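DNA-entry nuclease (Competence-specific nuclease) (PDB 4QGO) probably hydrolyses DNA without sequence specificity as a streptococcal virulence factor, using the beta-beta-alpha fold of the His-Me finger nucleases. Local coordinates at residues A51-T56 with A66-D71; Q60-T65 with P176-D181; R72-Y77 with A117-F122; W90-W95 with Q133-Q138. The protein carries 1 engineered substitution. One frame throughout, in Å; residues are numbered along the deposited sequence.

Contact 1: A51-T56 with A66-D71. With SO4 (sulfate ion), chain C.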
# COMPACT_ATOMS: atom_id res chain seq x y z
N ALA A 51 -17.04 2.73 12.09
CA ALA A 51 -16.03 2.15 11.21
C ALA A 51 -16.43 2.37 9.75
O ALA A 51 -17.61 2.32 9.39
CB ALA A 51 -15.87 0.67 11.50
N TYR A 52 -15.43 2.61 8.89
CA TYR A 52 -15.70 2.89 7.48
C TYR A 52 -14.46 2.66 6.63
O TYR A 52 -13.35 2.57 7.15
CB TYR A 52 -16.12 4.36 7.30
CG TYR A 52 -15.00 5.37 7.54
CD1 TYR A 52 -14.74 5.87 8.81
CD2 TYR A 52 -14.18 5.79 6.50
CE1 TYR A 52 -13.70 6.77 9.05
CE2 TYR A 52 -13.13 6.70 6.73
CZ TYR A 52 -12.90 7.19 8.00
OH TYR A 52 -11.86 8.08 8.24
N VAL A 53 -14.68 2.55 5.32
CA VAL A 53 -13.62 2.69 4.32
C VAL A 53 -14.08 3.69 3.28
O VAL A 53 -15.26 3.72 2.91
CB VAL A 53 -13.34 1.36 3.61
CG1 VAL A 53 -12.17 1.50 2.61
CG2 VAL A 53 -13.02 0.36 4.60
N GLN A 54 -13.14 4.51 2.83
CA GLN A 54 -13.38 5.44 1.74
C GLN A 54 -12.25 5.33 0.73
O GLN A 54 -11.10 5.66 1.05
CB GLN A 54 -13.48 6.87 2.26
CG GLN A 54 -13.74 7.88 1.17
CD GLN A 54 -15.12 7.76 0.59
OE1 GLN A 54 -16.12 7.87 1.30
NE2 GLN A 54 -15.19 7.51 -0.71
N ASN A 55 -12.55 4.86 -0.47
CA ASN A 55 -11.59 4.90 -1.58
C ASN A 55 -11.83 6.16 -2.40
O ASN A 55 -12.95 6.71 -2.40
CB ASN A 55 -11.73 3.68 -2.48
CG ASN A 55 -11.16 2.42 -1.86
OD1 ASN A 55 -11.87 1.45 -1.61
ND2 ASN A 55 -9.84 2.41 -1.67
N THR A 56 -10.79 6.63 -3.08
CA THR A 56 -10.92 7.83 -3.91
C THR A 56 -10.05 7.68 -5.14
O THR A 56 -9.17 6.82 -5.20
CB THR A 56 -10.52 9.13 -3.17
OG1 THR A 56 -9.09 9.22 -3.07
CG2 THR A 56 -11.15 9.20 -1.76
N ALA A 66 -6.80 6.59 0.24
CA ALA A 66 -7.82 5.76 0.87
C ALA A 66 -7.74 5.91 2.37
O ALA A 66 -6.65 5.92 2.95
CB ALA A 66 -7.62 4.29 0.49
N ASN A 67 -8.90 6.00 3.00
CA ASN A 67 -8.97 6.15 4.45
C ASN A 67 -9.92 5.16 5.08
O ASN A 67 -10.90 4.75 4.47
CB ASN A 67 -9.46 7.56 4.80
CG ASN A 67 -8.34 8.57 4.78
OD1 ASN A 67 -7.49 8.59 5.67
ND2 ASN A 67 -8.35 9.44 3.79
N ALA A 68 -9.64 4.79 6.32
CA ALA A 68 -10.51 3.88 7.05
C ALA A 68 -10.42 4.12 8.54
O ALA A 68 -9.42 4.63 9.05
CB ALA A 68 -10.16 2.43 6.75
N MET A 69 -11.51 3.77 9.23
CA MET A 69 -11.47 3.53 10.66
C MET A 69 -11.86 2.09 10.82
O MET A 69 -12.96 1.69 10.42
CB MET A 69 -12.45 4.43 11.43
CG MET A 69 -12.59 4.04 12.90
SD MET A 69 -11.06 4.28 13.85
CE MET A 69 -10.91 6.05 13.81
N LEU A 70 -10.93 1.31 11.35
CA LEU A 70 -11.06 -0.13 11.39
C LEU A 70 -11.36 -0.62 12.79
O LEU A 70 -10.76 -0.17 13.76
CB LEU A 70 -9.77 -0.79 10.90
CG LEU A 70 -9.27 -0.43 9.49
CD1 LEU A 70 -7.89 -1.03 9.23
CD2 LEU A 70 -10.26 -0.88 8.42
N ASP A 71 -12.29 -1.57 12.89
CA ASP A 71 -12.53 -2.28 14.13
C ASP A 71 -13.20 -3.61 13.81
O ASP A 71 -13.39 -3.96 12.63
CB ASP A 71 -13.34 -1.43 15.14
CG ASP A 71 -14.75 -1.09 14.66
OD1 ASP A 71 -15.37 -1.89 13.93
OD2 ASP A 71 -15.25 -0.02 15.04
S SO4 C . -7.55 12.69 5.23
O1 SO4 C . -7.11 12.20 3.93
O2 SO4 C . -8.97 12.98 5.19
O3 SO4 C . -6.83 13.91 5.59
O4 SO4 C . -7.31 11.68 6.25
O HOH W 1 -18.14 1.16 14.22
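Y52 lays its phenol ring across the backbone of A68 and M69 on the neighbouring strand. Its CB is followed by a CG held between the backbone N and the carbonyl carbon (chi1 70°), which starts the ring over the partner strand. CD1 and CE1 then come against CB of M69, CE1 at 3.6 Å, while CD2 and CE2 on the other side reach the N67 carbonyl, with CE2 3.7 Å from N67 O. Under the ring centre lies M69 N, and A68 CA makes a CH-pi contact with the same face. At the tip, Y52 OH comes within 4.2 Å of N67 CB.

Strands 52-54 and 66-70 form an antiparallel hairpin. Y52 and M69 are a hydrogen-bonded pair, joined by Y52 N to M69 O and M69 N to Y52 O, each 3.0 Å. In the next such pair, Q54 N reaches N67 O at 2.8 Å, nearly in line with the carbonyl bond. V53 and A68 point to the other face, where V53 CG2 meets A68 CB at 4.1 Å and V53 also packs on A119.

On the face of the sheet that carries Y52 and M69, N67 OD1 accepts from R171 and ND2 donates to a sulfate oxygen, O1, at 3.0 Å. R173 NH1 also binds this sulfate, probably a crystallisation ion. The M69 amide is thus covered by an aromatic face while its hydrogen is taken up by Y52 O, and R171 and R173 probably make this side of the hairpin favourable for an anion.

Contact 2: Q60-T65 with P176-D181; sequences QQRPST and PLYRND
The R62 guanidinium lies flat on the Y178 ring, planes 11° apart and centres separated by 3.8 Å. Y178 CG sits beneath the centre of this cationic group; over its opposite face, toward the rim, comes the D181 carbonyl oxygen. At the guanidinium edge, N180 O is almost exactly in plane and accepts from NH1 at 2.9 Å (N-H...O 163°), with a weak second bond from NH2. The tyrosine ring in turn carries R62 NE over its centre and has P63 O in plane at its edge.

The two side chains slide past each other in opposite directions. A bend at chi3 (-57°) places NE over the ring, and CD adds a CH-pi contact to the same face. Y178 OH donates to P63 O at 2.7 Å, in the carbonyl plane and on a lone pair, so the phenol is tied to the residue that follows its stacking partner. P176 CG also touches this oxygen, 3.4 Å from P63 O. Farther out, a water donates to both Q60 OE1 and D181 OD1.

R62 also has outside partners: NE forms a salt bridge with D58, and NH1 donates to D183 O. The cation therefore meets an aromatic face, carbonyl oxygens and a carboxylate, surroundings that would be expected to keep it protonated. These bonds fix the guanidinium's rotation and fasten the 60-65 loop to the chain leaving strand 170-177.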
# COMPACT_ATOMS: atom_id res chain seq x y z
N GLN A 60 -6.73 12.00 -12.89
CA GLN A 60 -6.36 11.12 -13.98
C GLN A 60 -7.00 9.74 -13.81
O GLN A 60 -6.62 8.79 -14.48
CB GLN A 60 -4.84 11.02 -14.08
CG GLN A 60 -4.19 12.36 -14.45
CD GLN A 60 -4.09 13.35 -13.28
OE1 GLN A 60 -3.67 13.00 -12.17
NE2 GLN A 60 -4.49 14.59 -13.53
N GLN A 61 -7.99 9.67 -12.92
CA GLN A 61 -8.77 8.46 -12.67
C GLN A 61 -7.93 7.32 -12.08
O GLN A 61 -8.27 6.15 -12.25
CB GLN A 61 -9.48 7.95 -13.93
CG GLN A 61 -9.95 9.01 -14.90
CD GLN A 61 -11.26 9.62 -14.50
OE1 GLN A 61 -11.59 9.70 -13.32
NE2 GLN A 61 -12.04 10.06 -15.49
N ARG A 62 -6.85 7.68 -11.38
CA ARG A 62 -6.00 6.69 -10.73
C ARG A 62 -6.40 6.54 -9.27
O ARG A 62 -6.78 7.52 -8.63
CB ARG A 62 -4.54 7.14 -10.76
CG ARG A 62 -4.01 7.49 -12.15
CD ARG A 62 -2.59 8.01 -12.09
NE ARG A 62 -2.43 9.17 -11.23
CZ ARG A 62 -1.33 9.91 -11.14
NH1 ARG A 62 -0.25 9.64 -11.87
NH2 ARG A 62 -1.31 10.95 -10.33
N PRO A 63 -6.31 5.32 -8.72
CA PRO A 63 -6.54 5.17 -7.27
C PRO A 63 -5.68 6.12 -6.46
O PRO A 63 -4.48 6.26 -6.69
CB PRO A 63 -6.15 3.71 -7.01
CG PRO A 63 -6.48 3.03 -8.30
CD PRO A 63 -6.08 4.02 -9.38
N SER A 64 -6.33 6.79 -5.51
CA SER A 64 -5.67 7.82 -4.73
C SER A 64 -5.93 7.57 -3.24
O SER A 64 -6.24 6.45 -2.85
CB SER A 64 -6.17 9.20 -5.19
OG SER A 64 -5.38 10.25 -4.64
N THR A 65 -5.80 8.60 -2.42
CA THR A 65 -5.89 8.46 -0.97
C THR A 65 -7.09 7.66 -0.49
O THR A 65 -8.24 7.99 -0.79
CB THR A 65 -5.94 9.86 -0.32
OG1 THR A 65 -4.92 10.68 -0.90
CG2 THR A 65 -5.70 9.77 1.17
N PRO A 176 -1.37 5.66 -2.65
CA PRO A 176 -0.40 5.39 -3.72
C PRO A 176 0.37 6.66 -4.04
O PRO A 176 -0.24 7.73 -4.20
CB PRO A 176 -1.28 4.99 -4.91
CG PRO A 176 -2.63 4.60 -4.30
CD PRO A 176 -2.77 5.50 -3.10
N LEU A 177 1.70 6.55 -4.12
CA LEU A 177 2.54 7.70 -4.47
C LEU A 177 2.95 7.61 -5.94
O LEU A 177 3.53 6.61 -6.36
CB LEU A 177 3.78 7.76 -3.56
CG LEU A 177 3.52 7.77 -2.05
CD1 LEU A 177 4.84 7.91 -1.30
CD2 LEU A 177 2.55 8.89 -1.68
N TYR A 178 2.60 8.64 -6.71
CA TYR A 178 2.93 8.73 -8.14
C TYR A 178 4.02 9.78 -8.35
O TYR A 178 4.05 10.79 -7.64
CB TYR A 178 1.70 9.08 -8.98
CG TYR A 178 0.55 8.09 -8.84
CD1 TYR A 178 0.51 6.93 -9.60
CD2 TYR A 178 -0.48 8.31 -7.93
CE1 TYR A 178 -0.52 6.02 -9.47
CE2 TYR A 178 -1.52 7.41 -7.81
CZ TYR A 178 -1.54 6.26 -8.57
OH TYR A 178 -2.57 5.37 -8.44
N ARG A 179 4.90 9.55 -9.32
CA ARG A 179 6.01 10.48 -9.57
C ARG A 179 5.52 11.80 -10.13
O ARG A 179 6.19 12.83 -9.99
CB ARG A 179 6.98 9.91 -10.61
CG ARG A 179 7.75 8.67 -10.19
CD ARG A 179 8.74 8.27 -11.28
NE ARG A 179 8.07 8.08 -12.56
CZ ARG A 179 8.70 7.96 -13.72
NH1 ARG A 179 10.03 8.02 -13.77
NH2 ARG A 179 8.01 7.79 -14.84
N ASN A 180 4.38 11.74 -10.79
CA ASN A 180 3.85 12.86 -11.55
C ASN A 180 2.37 12.63 -11.81
O ASN A 180 1.79 11.64 -11.35
CB ASN A 180 4.61 12.99 -12.88
CG ASN A 180 4.58 11.71 -13.69
OD1 ASN A 180 3.51 11.13 -13.92
ND2 ASN A 180 5.75 11.25 -14.12
N ASP A 181 1.75 13.54 -12.55
CA ASP A 181 0.31 13.47 -12.71
C ASP A 181 -0.16 12.42 -13.70
O ASP A 181 -1.35 12.11 -13.74
CB ASP A 181 -0.26 14.84 -13.10
CG ASP A 181 -0.29 15.81 -11.94
OD1 ASP A 181 -0.21 15.36 -10.78
OD2 ASP A 181 -0.40 17.03 -12.19
O HOH W 2 -2.87 14.18 -9.57

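Contact 3: R72-Y77 with A117-F122; sequences RTIRQY and ALAGNF
I74 and F122 lie side by side and point the same way, I74 CG2 touching F122 CA at 3.7 Å and F122 CB at 3.9 Å. The other branch of I74 turns toward A119, CD1 stopping 4.2 Å from its CB. F122 continues onto Y52 and V53, which extends this apolar patch to the edge of the main sheet.

R75 is directed differently. Its CG stands anti to the backbone N, and a bend at chi2 (80°) brings CD to 3.3 Å from A117 O; beyond it NH1 donates to the same oxygen at 3.0 Å. Q76 N reaches A117 O too, at 2.9 Å in a nearly straight bond (171°). The two donors approach from opposite faces of the carbonyl plane. R75 NE is held separately by a salt bridge with D165.

Q76 CB points at G120 and packs 3.7 Å from its CA, an approach made possible by the absence of a beta carbon there. Beside it, N121 N donates to I74 O at 3.0 Å.

F122 N bonds back to A119 O, closing a type I beta turn that follows the short helix 116-119: plain packing that ties the loop after strand 66-70 to this helix end, beside edge strand 52-54.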
# COMPACT_ATOMS: atom_id res chain seq x y z
N ARG A 72 -13.56 -4.36 14.84
CA ARG A 72 -14.09 -5.71 14.62
C ARG A 72 -15.43 -5.75 13.90
O ARG A 72 -15.82 -6.81 13.42
CB ARG A 72 -14.16 -6.48 15.93
CG ARG A 72 -12.80 -7.01 16.36
CD ARG A 72 -12.92 -7.99 17.50
NE ARG A 72 -12.80 -9.37 17.04
CZ ARG A 72 -12.28 -10.35 17.76
NH1 ARG A 72 -11.83 -10.11 18.99
NH2 ARG A 72 -12.22 -11.58 17.27
N THR A 73 -16.13 -4.62 13.82
CA THR A 73 -17.41 -4.60 13.13
C THR A 73 -17.30 -4.71 11.61
O THR A 73 -18.28 -5.05 10.94
CB THR A 73 -18.29 -3.37 13.48
OG1 THR A 73 -17.73 -2.18 12.90
CG2 THR A 73 -18.43 -3.20 15.00
N ILE A 74 -16.13 -4.40 11.04
CA ILE A 74 -15.96 -4.51 9.60
C ILE A 74 -14.85 -5.48 9.19
O ILE A 74 -14.64 -5.72 8.00
CB ILE A 74 -15.77 -3.14 8.90
CG1 ILE A 74 -14.49 -2.44 9.36
CG2 ILE A 74 -16.98 -2.25 9.16
CD1 ILE A 74 -14.16 -1.20 8.53
N ARG A 75 -14.17 -6.05 10.18
CA ARG A 75 -13.19 -7.09 9.98
C ARG A 75 -13.83 -8.30 9.30
O ARG A 75 -14.94 -8.71 9.66
CB ARG A 75 -12.62 -7.49 11.35
CG ARG A 75 -11.59 -8.60 11.33
CD ARG A 75 -10.19 -8.13 10.95
NE ARG A 75 -9.24 -9.19 11.29
CZ ARG A 75 -8.95 -10.23 10.51
NH1 ARG A 75 -9.47 -10.35 9.30
NH2 ARG A 75 -8.11 -11.16 10.96
N GLN A 76 -13.13 -8.85 8.32
CA GLN A 76 -13.63 -9.99 7.56
C GLN A 76 -12.70 -11.19 7.72
O GLN A 76 -11.60 -11.22 7.16
CB GLN A 76 -13.80 -9.61 6.09
CG GLN A 76 -14.18 -10.75 5.15
CD GLN A 76 -15.53 -11.37 5.46
OE1 GLN A 76 -15.71 -12.06 6.46
NE2 GLN A 76 -16.50 -11.13 4.57
N TYR A 77 -13.16 -12.19 8.48
CA TYR A 77 -12.37 -13.39 8.75
C TYR A 77 -12.62 -14.45 7.69
O TYR A 77 -11.81 -15.36 7.50
CB TYR A 77 -12.72 -13.96 10.13
CG TYR A 77 -12.34 -13.04 11.27
CD1 TYR A 77 -11.01 -12.86 11.62
CD2 TYR A 77 -13.31 -12.38 12.00
CE1 TYR A 77 -10.65 -12.02 12.68
CE2 TYR A 77 -12.97 -11.54 13.05
CZ TYR A 77 -11.64 -11.37 13.38
OH TYR A 77 -11.31 -10.53 14.42
N ALA A 117 -9.36 -8.47 4.21
CA ALA A 117 -9.51 -8.96 5.58
C ALA A 117 -9.80 -7.82 6.57
O ALA A 117 -10.41 -8.04 7.61
CB ALA A 117 -8.27 -9.73 6.02
N LEU A 118 -9.36 -6.61 6.24
CA LEU A 118 -9.51 -5.50 7.17
C LEU A 118 -10.88 -4.83 7.10
O LEU A 118 -11.39 -4.36 8.11
CB LEU A 118 -8.41 -4.45 6.95
CG LEU A 118 -6.99 -4.95 7.17
CD1 LEU A 118 -5.99 -3.85 6.85
CD2 LEU A 118 -6.80 -5.45 8.60
N ALA A 119 -11.49 -4.82 5.91
CA ALA A 119 -12.70 -4.02 5.74
C ALA A 119 -13.78 -4.70 4.92
O ALA A 119 -14.78 -4.07 4.57
CB ALA A 119 -12.32 -2.72 5.12
N GLY A 120 -13.58 -5.98 4.65
CA GLY A 120 -14.50 -6.73 3.81
C GLY A 120 -15.92 -6.87 4.33
O GLY A 120 -16.81 -7.27 3.58
N ASN A 121 -16.15 -6.55 5.60
CA ASN A 121 -17.49 -6.62 6.16
C ASN A 121 -18.17 -5.24 6.26
O ASN A 121 -19.22 -5.11 6.89
CB ASN A 121 -17.46 -7.31 7.53
CG ASN A 121 -18.79 -7.95 7.89
OD1 ASN A 121 -19.52 -8.41 7.01
ND2 ASN A 121 -19.10 -7.99 9.18
N PHE A 122 -17.57 -4.23 5.64
CA PHE A 122 -18.13 -2.88 5.66
C PHE A 122 -19.28 -2.84 4.66
O PHE A 122 -19.08 -3.09 3.47
CB PHE A 122 -17.06 -1.83 5.31
CG PHE A 122 -17.59 -0.41 5.24
CD1 PHE A 122 -18.37 0.10 6.26
CD2 PHE A 122 -17.29 0.40 4.15
CE1 PHE A 122 -18.86 1.40 6.20
CE2 PHE A 122 -17.77 1.70 4.09
CZ PHE A 122 -18.55 2.20 5.11
O HOH W 3 -17.03 -7.97 11.18

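Contact 4: W90-W95 with Q133-Q138; sequences WKPLGW and QNVVTQ
L93 O is gripped by two donors, T137 OG1 at 2.8 Å and a water at the same distance that also accepts from T137 N. The hydroxyl comes from well above the carbonyl plane, 47° out of it. With chi1 at -64°, OG1 stands beside the backbone N of T137, which allows one residue to hold L93 O twice, directly through its side chain and through water from its amide. A second water repeats the link farther along, accepting from L93 N and donating to V135 O.

L93 and G94 are the central residues of a type II beta turn from P92 to W95, closed by a weak bond from W95 N to P92 O; G94 takes the positive phi of this turn (80°). The turn rests on strand 135-139, which pairs antiparallel with strand 108-112; the two are probably the beta-beta part of the beta-beta-alpha element of this nuclease family.

P92 crosses T137 at about a right angle, its CG 3.5 Å from OG1, and its CB packs against V135 CG1. Two indoles flank the proline. W90 meets V135 with its six-membered ring edge: W90 CZ3 lies 3.8 Å from V135 CB, and V135 CG1 is at the ring edge, in its plane. W95 also presents an edge, CE3 approaching T137 OG1 at 3.7 Å, while K91 CD covers one of its faces and V108 of the paired strand touches its side chain.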
# COMPACT_ATOMS: atom_id res chain seq x y z
N TRP A 90 -10.82 -8.00 -15.02
CA TRP A 90 -10.42 -6.61 -14.84
C TRP A 90 -8.97 -6.53 -14.37
O TRP A 90 -8.54 -7.32 -13.54
CB TRP A 90 -11.35 -5.91 -13.84
CG TRP A 90 -11.02 -4.45 -13.65
CD1 TRP A 90 -11.51 -3.40 -14.36
CD2 TRP A 90 -10.13 -3.89 -12.68
NE1 TRP A 90 -10.98 -2.22 -13.90
CE2 TRP A 90 -10.12 -2.50 -12.87
CE3 TRP A 90 -9.33 -4.44 -11.67
CZ2 TRP A 90 -9.35 -1.64 -12.09
CZ3 TRP A 90 -8.57 -3.59 -10.89
CH2 TRP A 90 -8.59 -2.20 -11.11
N LYS A 91 -8.23 -5.57 -14.91
CA LYS A 91 -6.85 -5.36 -14.49
C LYS A 91 -6.63 -3.88 -14.16
O LYS A 91 -7.19 -3.01 -14.82
CB LYS A 91 -5.88 -5.78 -15.59
CG LYS A 91 -5.87 -7.28 -15.89
CD LYS A 91 -5.46 -8.10 -14.67
CE LYS A 91 -5.14 -9.55 -15.05
NZ LYS A 91 -6.31 -10.26 -15.65
N PRO A 92 -5.82 -3.60 -13.13
CA PRO A 92 -5.54 -2.20 -12.78
C PRO A 92 -4.70 -1.47 -13.82
O PRO A 92 -4.19 -2.08 -14.78
CB PRO A 92 -4.78 -2.32 -11.44
CG PRO A 92 -4.13 -3.67 -11.50
CD PRO A 92 -5.10 -4.56 -12.26
N LEU A 93 -4.57 -0.16 -13.64
CA LEU A 93 -3.81 0.68 -14.55
C LEU A 93 -2.36 0.24 -14.61
O LEU A 93 -1.75 -0.06 -13.57
CB LEU A 93 -3.89 2.14 -14.11
CG LEU A 93 -5.30 2.74 -14.09
CD1 LEU A 93 -5.23 4.12 -13.49
CD2 LEU A 93 -5.86 2.80 -15.51
N GLY A 94 -1.79 0.19 -15.82
CA GLY A 94 -0.38 -0.15 -15.98
C GLY A 94 -0.05 -1.64 -15.92
O GLY A 94 1.12 -2.01 -15.83
N TRP A 95 -1.07 -2.49 -15.95
CA TRP A 95 -0.86 -3.93 -15.79
C TRP A 95 -0.20 -4.56 -17.00
O TRP A 95 -0.75 -4.55 -18.11
CB TRP A 95 -2.19 -4.64 -15.54
CG TRP A 95 -2.06 -6.12 -15.24
CD1 TRP A 95 -2.10 -7.15 -16.15
CD2 TRP A 95 -1.90 -6.72 -13.95
NE1 TRP A 95 -1.96 -8.35 -15.49
CE2 TRP A 95 -1.84 -8.11 -14.14
CE3 TRP A 95 -1.79 -6.21 -12.65
CZ2 TRP A 95 -1.69 -9.01 -13.08
CZ3 TRP A 95 -1.65 -7.09 -11.59
CH2 TRP A 95 -1.59 -8.48 -11.81
N GLN A 133 -11.10 1.71 -7.65
CA GLN A 133 -10.56 2.76 -6.81
C GLN A 133 -9.65 2.20 -5.72
O GLN A 133 -9.00 2.96 -5.01
CB GLN A 133 -11.68 3.58 -6.16
CG GLN A 133 -12.71 4.08 -7.14
CD GLN A 133 -13.42 5.33 -6.66
OE1 GLN A 133 -13.25 5.76 -5.52
NE2 GLN A 133 -14.20 5.93 -7.54
N ASN A 134 -9.60 0.87 -5.61
CA ASN A 134 -8.89 0.21 -4.50
C ASN A 134 -7.79 -0.73 -4.94
O ASN A 134 -7.22 -1.43 -4.11
CB ASN A 134 -9.89 -0.57 -3.61
CG ASN A 134 -9.28 -1.02 -2.27
OD1 ASN A 134 -8.60 -0.27 -1.60
ND2 ASN A 134 -9.55 -2.27 -1.89
N VAL A 135 -7.47 -0.78 -6.23
CA VAL A 135 -6.50 -1.75 -6.73
C VAL A 135 -5.50 -1.10 -7.67
O VAL A 135 -5.88 -0.39 -8.59
CB VAL A 135 -7.19 -2.93 -7.46
CG1 VAL A 135 -6.14 -3.92 -7.96
CG2 VAL A 135 -8.20 -3.61 -6.54
N VAL A 136 -4.22 -1.36 -7.42
CA VAL A 136 -3.15 -0.90 -8.30
C VAL A 136 -2.30 -2.08 -8.77
O VAL A 136 -2.42 -3.20 -8.26
CB VAL A 136 -2.23 0.14 -7.62
CG1 VAL A 136 -3.00 1.41 -7.30
CG2 VAL A 136 -1.58 -0.44 -6.34
N THR A 137 -1.45 -1.82 -9.75
CA THR A 137 -0.44 -2.78 -10.17
C THR A 137 0.69 -2.72 -9.17
O THR A 137 1.35 -1.70 -9.04
CB THR A 137 0.07 -2.44 -11.58
OG1 THR A 137 -1.01 -2.57 -12.51
CG2 THR A 137 1.22 -3.37 -11.98
N GLN A 138 0.89 -3.81 -8.43
CA GLN A 138 1.87 -3.82 -7.35
C GLN A 138 2.83 -4.97 -7.53
O GLN A 138 2.43 -6.10 -7.88
CB GLN A 138 1.16 -3.92 -5.99
CG GLN A 138 2.11 -3.68 -4.81
CD GLN A 138 1.37 -3.60 -3.49
OE1 GLN A 138 0.34 -4.25 -3.30
NE2 GLN A 138 1.89 -2.79 -2.57
O HOH W 4 -1.57 0.74 -10.91
O HOH W 5 -5.18 1.06 -10.98

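How the contacts relate
Contacts 1 and 4 are buried, while 2 and 3 are only partly so. Contact 1 is regular strand pairing at one margin of the seven-stranded sheet; contact 2 joins the loop of that same hairpin to the end of strand 170-177 and relies on a stacked cation. Their segments meet where T56 pairs with S64. Contact 3 packs against contact 1 through V53 with A119 and F122, but trades strand bonds for irregular loop-to-helix ones. Contact 4, built on a threonine, waters and tryptophan edges, sets a loop turn on a strand of the small two-stranded sheet. It reaches contact 1 through N55 and N134, and contact 2 through P63 on V135; contact 3 touches neither contact 2 nor contact 4.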